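Local coordinates for protein serpin (Taeniopygia guttata, PDB 5HGC) that probably inhibits serine proteases and here carries a bound cortisol-type steroid, at residues P13-F18 / L65-T70; Q58-E63 / G292-F297; K275-G280 / S322-E327. All coordinates share one frame; numbering follows the deposited sequence.

Contacts 1 and 2 are neighbours, their centres about 13 Å apart, and both depend on helix 55-64: contact 2 uses its body, contact 1 the turn that ends it. They meet where F67 N approaches L62 O at 3.1 Å, probably a hydrogen bond, and where L69 packs on L62 and E63. Contact 1 also reaches the steroid, since P13 and A16 belong to its pocket; the second bound molecule, an amino sugar, is about 11 Å from the side chain of I61 and about 13 Å from that of F67. Contact 3 stands apart across the chain's centre, about 29 Å from contact 1 and about 32 Å from contact 2, centre to centre.

Contact 1: P13-F18 / L65-T70. With HCY ((11alpha,14beta)-11,17,21-trihydroxypregn-4-ene-3,20-dione), chain B.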
# COMPACT_ATOMS: atom_id res chain seq x y z
N PRO A 13 14.45 5.76 -1.26
CA PRO A 13 14.98 4.39 -1.11
C PRO A 13 14.53 3.70 0.17
O PRO A 13 14.24 2.48 0.19
CB PRO A 13 16.51 4.57 -1.11
CG PRO A 13 16.76 6.02 -1.33
CD PRO A 13 15.49 6.80 -1.15
N ASN A 14 14.43 4.47 1.25
CA ASN A 14 14.08 3.89 2.55
C ASN A 14 12.65 3.35 2.49
O ASN A 14 12.42 2.21 2.85
CB ASN A 14 14.21 4.97 3.62
CG ASN A 14 15.53 5.72 3.54
OD1 ASN A 14 15.67 6.74 2.85
ND2 ASN A 14 16.51 5.18 4.22
N ASN A 15 11.71 4.14 1.99
CA ASN A 15 10.32 3.68 1.82
C ASN A 15 10.20 2.44 0.92
O ASN A 15 9.47 1.51 1.27
CB ASN A 15 9.39 4.83 1.41
CG ASN A 15 9.14 5.84 2.57
OD1 ASN A 15 9.48 5.59 3.76
ND2 ASN A 15 8.57 6.99 2.24
N ALA A 16 10.99 2.38 -0.15
CA ALA A 16 10.96 1.19 -1.04
C ALA A 16 11.52 -0.03 -0.38
O ALA A 16 10.91 -1.09 -0.44
CB ALA A 16 11.66 1.48 -2.36
N ASP A 17 12.65 0.12 0.32
CA ASP A 17 13.19 -1.01 1.14
C ASP A 17 12.17 -1.54 2.10
O ASP A 17 11.93 -2.74 2.15
CB ASP A 17 14.44 -0.60 1.92
CG ASP A 17 15.65 -0.29 1.02
OD1 ASP A 17 15.76 -0.82 -0.13
OD2 ASP A 17 16.53 0.46 1.47
N PHE A 18 11.52 -0.65 2.84
CA PHE A 18 10.55 -1.08 3.84
C PHE A 18 9.42 -1.83 3.11
O PHE A 18 9.01 -2.92 3.54
CB PHE A 18 9.99 0.11 4.72
CG PHE A 18 8.76 -0.27 5.52
CD1 PHE A 18 8.87 -1.08 6.67
CD2 PHE A 18 7.49 0.05 5.06
CE1 PHE A 18 7.74 -1.52 7.36
CE2 PHE A 18 6.35 -0.38 5.75
CZ PHE A 18 6.47 -1.17 6.91
N LEU A 65 11.49 1.09 9.86
CA LEU A 65 11.02 1.72 8.64
C LEU A 65 12.12 1.88 7.55
O LEU A 65 11.84 2.53 6.53
CB LEU A 65 10.36 3.07 8.99
CG LEU A 65 8.98 2.97 9.70
CD1 LEU A 65 8.50 4.40 10.02
CD2 LEU A 65 7.92 2.12 8.99
N ALA A 66 13.33 1.31 7.80
CA ALA A 66 14.53 1.33 6.92
C ALA A 66 15.21 2.70 6.77
O ALA A 66 15.76 3.01 5.71
CB ALA A 66 14.24 0.72 5.56
N PHE A 67 15.10 3.54 7.78
CA PHE A 67 15.92 4.75 7.85
C PHE A 67 17.18 4.51 8.71
O PHE A 67 17.12 3.84 9.77
CB PHE A 67 15.13 5.91 8.44
CG PHE A 67 13.99 6.33 7.60
CD1 PHE A 67 14.19 7.15 6.49
CD2 PHE A 67 12.67 5.89 7.90
CE1 PHE A 67 13.11 7.54 5.71
CE2 PHE A 67 11.60 6.27 7.09
CZ PHE A 67 11.84 7.09 5.99
N ASN A 68 18.30 5.08 8.27
CA ASN A 68 19.53 4.98 9.04
C ASN A 68 19.81 6.35 9.65
O ASN A 68 20.18 7.33 8.98
CB ASN A 68 20.67 4.47 8.15
CG ASN A 68 22.03 4.47 8.84
OD1 ASN A 68 22.20 4.93 9.99
ND2 ASN A 68 23.03 3.96 8.12
N LEU A 69 19.60 6.40 10.96
CA LEU A 69 19.60 7.67 11.67
C LEU A 69 20.94 8.40 11.66
O LEU A 69 20.96 9.63 11.78
CB LEU A 69 19.07 7.47 13.08
CG LEU A 69 17.54 7.37 13.25
CD1 LEU A 69 16.78 8.24 12.24
CD2 LEU A 69 17.11 5.93 13.14
N THR A 70 22.02 7.65 11.45
CA THR A 70 23.36 8.24 11.29
C THR A 70 23.51 8.96 9.94
O THR A 70 24.45 9.72 9.77
CB THR A 70 24.53 7.24 11.56
OG1 THR A 70 24.54 6.21 10.55
CG2 THR A 70 24.42 6.58 12.97
C1 HCY B . 14.35 3.51 -7.95
C2 HCY B . 15.38 3.22 -6.86
C3 HCY B . 14.84 3.53 -5.48
C4 HCY B . 13.39 3.73 -5.26
C5 HCY B . 12.51 3.32 -6.18
C6 HCY B . 11.07 3.09 -5.78
C7 HCY B . 10.12 3.75 -6.80
C8 HCY B . 10.48 3.56 -8.28
C9 HCY B . 11.97 3.90 -8.51
C10 HCY B . 12.92 3.06 -7.63
C12 HCY B . 11.38 4.78 -10.93
C11 HCY B . 12.38 4.04 -10.02
C13 HCY B . 9.91 4.34 -10.66
C14 HCY B . 9.64 4.46 -9.16
C15 HCY B . 8.14 4.50 -9.03
C16 HCY B . 7.65 5.23 -10.28
C17 HCY B . 8.85 5.32 -11.25
C18 HCY B . 9.59 2.91 -11.19
C19 HCY B . 12.82 1.53 -7.83
C20 HCY B . 8.47 5.09 -12.70
C21 HCY B . 9.19 5.82 -13.81
O1 HCY B . 15.61 3.54 -4.54
O2 HCY B . 12.49 2.68 -10.47
O3 HCY B . 9.36 6.67 -11.26
O4 HCY B . 7.58 4.31 -12.99
O5 HCY B . 9.31 4.84 -14.83
O HOH W 1 9.38 3.42 5.33
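The amide of N14 runs nearly parallel to the ring of F67, planes 20° apart, but is displaced beyond its rim; N14 CB is the atom over the face, 3.9 Å from the F67 ring centroid, a CH-pi contact. With N14 CG anti to the carbonyl carbon (chi1 -49°), ND2 reaches past the ring and donates to A66 O at 2.7 Å, nearly straight at 169°, in the plane of both amides and onto a carbonyl lone pair. A66, with positive phi, is the C' residue of the Schellman motif that closes helix 55-64, and N14 binds its carbonyl there. An alanine in place of N14 would probably leave A66 O without this donor and open a gap beside the rim of F67. One turn on, L65 CD2 stands over the centre of the F18 ring at 4.0 Å, and a water joins N15 OD1 to L65 O. D17 packs its CB on A66 CB but turns its carboxylate to K254 in a salt bridge. On the steroid side, A16 CB comes within 3.8 Å of HCY C6. Helix 12-29 is thereby tied to the end of helix 55-64, with helix 39-52 touching F18, N15 and L65, and helix 74-89 packing on N15 and F67.

Contact 2: Q58-E63 / G292-F297; sequences QSQILE and GIVDVF
Three donors converge on Q60 OE1: the backbone nitrogens of V294 and D295, and a water that passes on to V296 N. V294 N comes from above the carbonyl plane at 2.9 Å from Q60 OE1, whereas D295 N lies in that plane and uses a lone pair, at 167° the straighter bond of the two. The other end of the amide is held more loosely, Q60 NE2 giving a weak bond to D295 OD1 at 3.2 Å, with amide and carboxylate planes 61° apart. An extended chain beyond CG (chi2 174°) carries the amide from helix 55-64 to these groups, its CB and CG passing 3.6 Å from G292 O. The segment it binds, 292-297, lies in the loop after helix 285-290: G292, with positive phi, ends that helix in a Schellman motif, and 295-297 forms a single 3-10 turn. A second water bridges Q60 O and G292 O. Deeper in, I61 spreads its longer branch over two residues, CG1 meeting I293 CG2 and CD1 meeting V296 CG2, each at 4.0 Å. V296 puts its other methyl, CG1, over the centre of the F297 ring, and its backbone is hydrogen-bonded to V314.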
# COMPACT_ATOMS: atom_id res chain seq x y z
N GLN A 58 11.48 4.83 19.78
CA GLN A 58 11.50 5.69 18.67
C GLN A 58 12.51 5.24 17.59
O GLN A 58 12.17 5.23 16.38
CB GLN A 58 11.76 7.11 19.13
CG GLN A 58 11.84 7.99 17.94
CD GLN A 58 12.23 9.37 18.28
OE1 GLN A 58 13.40 9.68 18.47
NE2 GLN A 58 11.25 10.24 18.29
N SER A 59 13.71 4.88 18.04
CA SER A 59 14.81 4.44 17.16
C SER A 59 14.43 3.16 16.40
O SER A 59 14.72 3.06 15.20
CB SER A 59 16.11 4.23 17.96
OG SER A 59 16.14 2.94 18.56
N GLN A 60 13.77 2.22 17.08
CA GLN A 60 13.30 0.99 16.44
C GLN A 60 12.22 1.23 15.39
O GLN A 60 12.16 0.51 14.37
CB GLN A 60 12.71 0.01 17.43
CG GLN A 60 13.69 -0.75 18.27
CD GLN A 60 12.96 -1.58 19.32
OE1 GLN A 60 11.73 -1.79 19.27
NE2 GLN A 60 13.72 -2.08 20.30
N ILE A 61 11.33 2.20 15.67
CA ILE A 61 10.29 2.55 14.69
C ILE A 61 10.99 3.04 13.41
O ILE A 61 10.78 2.50 12.34
CB ILE A 61 9.24 3.57 15.21
CG1 ILE A 61 8.38 2.92 16.31
CG2 ILE A 61 8.27 3.94 14.09
CD1 ILE A 61 7.63 3.91 17.18
N LEU A 62 11.88 4.02 13.56
CA LEU A 62 12.50 4.67 12.41
C LEU A 62 13.44 3.72 11.66
O LEU A 62 13.50 3.73 10.42
CB LEU A 62 13.17 6.01 12.78
CG LEU A 62 12.25 7.10 13.31
CD1 LEU A 62 13.04 8.36 13.59
CD2 LEU A 62 11.17 7.44 12.31
N GLU A 63 14.11 2.84 12.41
CA GLU A 63 15.04 1.94 11.77
C GLU A 63 14.29 0.82 11.09
O GLU A 63 14.68 0.36 10.03
CB GLU A 63 16.08 1.44 12.76
CG GLU A 63 17.20 2.47 12.92
CD GLU A 63 18.18 2.13 14.02
OE1 GLU A 63 17.95 1.12 14.74
OE2 GLU A 63 19.16 2.88 14.17
N GLY A 292 11.84 -5.74 13.39
CA GLY A 292 12.63 -5.08 14.42
C GLY A 292 11.92 -3.97 15.17
O GLY A 292 12.58 -3.17 15.85
N ILE A 293 10.59 -3.90 15.06
CA ILE A 293 9.82 -2.88 15.79
C ILE A 293 9.13 -3.63 16.92
O ILE A 293 8.13 -4.33 16.70
CB ILE A 293 8.78 -2.14 14.93
CG1 ILE A 293 9.39 -1.55 13.66
CG2 ILE A 293 8.17 -1.00 15.73
CD1 ILE A 293 8.36 -1.14 12.63
N VAL A 294 9.67 -3.47 18.14
CA VAL A 294 9.38 -4.38 19.25
C VAL A 294 8.75 -3.69 20.44
O VAL A 294 7.63 -4.04 20.82
CB VAL A 294 10.66 -5.17 19.70
CG1 VAL A 294 10.43 -5.97 21.00
CG2 VAL A 294 11.15 -6.09 18.57
N ASP A 295 9.50 -2.74 21.02
CA ASP A 295 9.17 -2.08 22.29
C ASP A 295 7.85 -1.35 22.26
O ASP A 295 7.19 -1.28 23.29
CB ASP A 295 10.23 -1.05 22.66
CG ASP A 295 11.62 -1.66 22.87
OD1 ASP A 295 11.79 -2.92 22.77
OD2 ASP A 295 12.55 -0.83 23.13
N VAL A 296 7.49 -0.79 21.10
CA VAL A 296 6.25 -0.05 20.92
C VAL A 296 5.02 -0.90 21.24
O VAL A 296 3.97 -0.39 21.64
CB VAL A 296 6.15 0.60 19.51
CG1 VAL A 296 5.73 -0.40 18.44
CG2 VAL A 296 5.20 1.79 19.54
N PHE A 297 5.17 -2.20 21.05
CA PHE A 297 4.06 -3.11 21.32
C PHE A 297 4.04 -3.64 22.77
O PHE A 297 3.05 -4.24 23.21
CB PHE A 297 4.04 -4.21 20.28
CG PHE A 297 3.93 -3.71 18.87
CD1 PHE A 297 2.73 -3.15 18.41
CD2 PHE A 297 5.01 -3.83 17.99
CE1 PHE A 297 2.63 -2.72 17.10
CE2 PHE A 297 4.91 -3.41 16.67
CZ PHE A 297 3.71 -2.86 16.24
O HOH W 2 9.60 0.31 19.15
O HOH W 3 14.50 -1.34 14.39

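Contact 3: K275-G280 / S322-E327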
# COMPACT_ATOMS: atom_id res chain seq x y z
N LYS A 275 -10.80 -7.36 -14.88
CA LYS A 275 -11.59 -6.44 -14.08
C LYS A 275 -11.84 -7.11 -12.74
O LYS A 275 -12.46 -8.15 -12.69
CB LYS A 275 -12.92 -6.13 -14.76
CG LYS A 275 -13.89 -5.32 -13.89
CD LYS A 275 -15.22 -5.03 -14.58
CE LYS A 275 -16.35 -4.93 -13.55
NZ LYS A 275 -17.59 -4.47 -14.23
N PHE A 276 -11.36 -6.50 -11.66
CA PHE A 276 -11.50 -7.04 -10.31
C PHE A 276 -11.38 -5.96 -9.18
O PHE A 276 -11.07 -4.77 -9.43
CB PHE A 276 -10.47 -8.15 -10.13
CG PHE A 276 -9.08 -7.62 -9.84
CD1 PHE A 276 -8.32 -7.07 -10.86
CD2 PHE A 276 -8.55 -7.66 -8.54
CE1 PHE A 276 -7.05 -6.56 -10.62
CE2 PHE A 276 -7.25 -7.18 -8.30
CZ PHE A 276 -6.50 -6.63 -9.33
N SER A 277 -11.61 -6.39 -7.93
CA SER A 277 -11.51 -5.54 -6.72
C SER A 277 -10.82 -6.37 -5.73
O SER A 277 -11.06 -7.57 -5.69
CB SER A 277 -12.88 -5.25 -6.16
OG SER A 277 -13.61 -4.51 -7.11
N ILE A 278 -10.01 -5.75 -4.88
CA ILE A 278 -9.31 -6.49 -3.84
C ILE A 278 -9.18 -5.69 -2.50
O ILE A 278 -8.97 -4.49 -2.55
CB ILE A 278 -7.96 -7.04 -4.40
CG1 ILE A 278 -7.43 -8.16 -3.47
CG2 ILE A 278 -6.98 -5.91 -4.70
CD1 ILE A 278 -6.11 -8.77 -3.89
N SER A 279 -9.34 -6.38 -1.35
CA SER A 279 -9.09 -5.83 0.01
C SER A 279 -7.97 -6.59 0.64
O SER A 279 -7.88 -7.80 0.50
CB SER A 279 -10.26 -6.08 0.96
OG SER A 279 -11.32 -5.22 0.71
N GLY A 280 -7.15 -5.92 1.42
CA GLY A 280 -6.30 -6.63 2.35
C GLY A 280 -6.58 -6.00 3.71
O GLY A 280 -6.76 -4.76 3.82
N SER A 322 -7.68 -1.02 -0.14
CA SER A 322 -8.73 -1.44 -0.99
C SER A 322 -8.61 -0.79 -2.38
O SER A 322 -8.28 0.40 -2.52
CB SER A 322 -10.02 -1.08 -0.29
OG SER A 322 -11.07 -1.64 -0.97
N LEU A 323 -8.88 -1.57 -3.40
CA LEU A 323 -8.61 -1.15 -4.78
C LEU A 323 -9.67 -1.67 -5.70
O LEU A 323 -10.02 -2.84 -5.64
CB LEU A 323 -7.24 -1.70 -5.21
CG LEU A 323 -6.86 -1.62 -6.71
CD1 LEU A 323 -6.53 -0.17 -7.12
CD2 LEU A 323 -5.72 -2.59 -7.09
N ASP A 324 -10.17 -0.83 -6.55
CA ASP A 324 -10.93 -1.36 -7.67
C ASP A 324 -10.17 -1.15 -8.98
O ASP A 324 -9.49 -0.07 -9.20
CB ASP A 324 -12.29 -0.67 -7.79
CG ASP A 324 -13.20 -0.99 -6.65
OD1 ASP A 324 -13.22 -2.15 -6.20
OD2 ASP A 324 -13.88 -0.05 -6.18
N VAL A 325 -10.31 -2.16 -9.85
CA VAL A 325 -9.77 -2.12 -11.21
C VAL A 325 -10.87 -2.43 -12.19
O VAL A 325 -11.54 -3.51 -12.12
CB VAL A 325 -8.66 -3.18 -11.36
CG1 VAL A 325 -8.13 -3.23 -12.81
CG2 VAL A 325 -7.55 -2.90 -10.36
N ASP A 326 -11.05 -1.52 -13.14
CA ASP A 326 -11.95 -1.77 -14.22
C ASP A 326 -11.52 -1.05 -15.53
O ASP A 326 -10.39 -0.55 -15.59
CB ASP A 326 -13.42 -1.53 -13.77
CG ASP A 326 -13.82 -0.03 -13.70
OD1 ASP A 326 -13.11 0.90 -14.18
OD2 ASP A 326 -14.92 0.19 -13.15
N GLU A 327 -12.40 -1.01 -16.55
CA GLU A 327 -12.05 -0.52 -17.91
C GLU A 327 -11.78 0.96 -18.01
O GLU A 327 -11.11 1.37 -18.94
CB GLU A 327 -13.12 -0.89 -18.95
CG GLU A 327 -13.37 -2.37 -19.15
CD GLU A 327 -14.44 -2.89 -18.21
OE1 GLU A 327 -14.95 -4.03 -18.37
OE2 GLU A 327 -14.78 -2.14 -17.27
O HOH W 4 -14.08 -3.90 -10.38
O HOH W 5 -13.16 -2.38 1.28
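Two antiparallel strands pair here, 276-280 and 322-325, running 174° apart with their axes 4.8 Å from each other, in the large central sheet A of the serpin fold. F276 with V325 and I278 with L323 are hydrogen-bonded pairs; S277 with D324 and S279 with S322 are non-hydrogen-bonded pairs. The rungs are uneven: V325 N points at F276 O at 2.8 Å, nearly along the C=O axis, but the return bond from F276 N to V325 O is weak, bent to 134°. Around I278 and L323 both bonds are sound, at 3.0 Å for I278 N to L323 O and the same for L323 N to I278 O.

On its other edge, strand 316-325 lies parallel to strand 167-176, with backbone bonds from S322 and D324 to F175. The two are direct neighbours, as in a serpin whose reactive loop has not been inserted between them, and the chain leads from E327 toward that loop.

On the face bearing F276, I278, L323 and V325, F276 CG stands between the backbone N and the carbonyl carbon (chi1 79°), which brings the ring obliquely against V325, CE1 3.7 Å from V325 CG2; P376 touches the F276 side chain. L323 and V325 continue onto M357 of strand 355-361.

The opposite face is polar. S277 OG donates to D324 OD1 at 2.6 Å, meeting the carboxylate on its anti side and out of its plane, while D324 OD2 is hydrogen-bonded to Y174 OH. A water donates to V325 O and, only weakly, to S277 OG. Past the strand end, K275 lies alongside D326, CG 3.8 Å from D326 CB; the lysine nitrogen makes no contact with the nearby carboxylates, D326 being in a salt bridge with K176 and E327 hydrogen-bonded to T188.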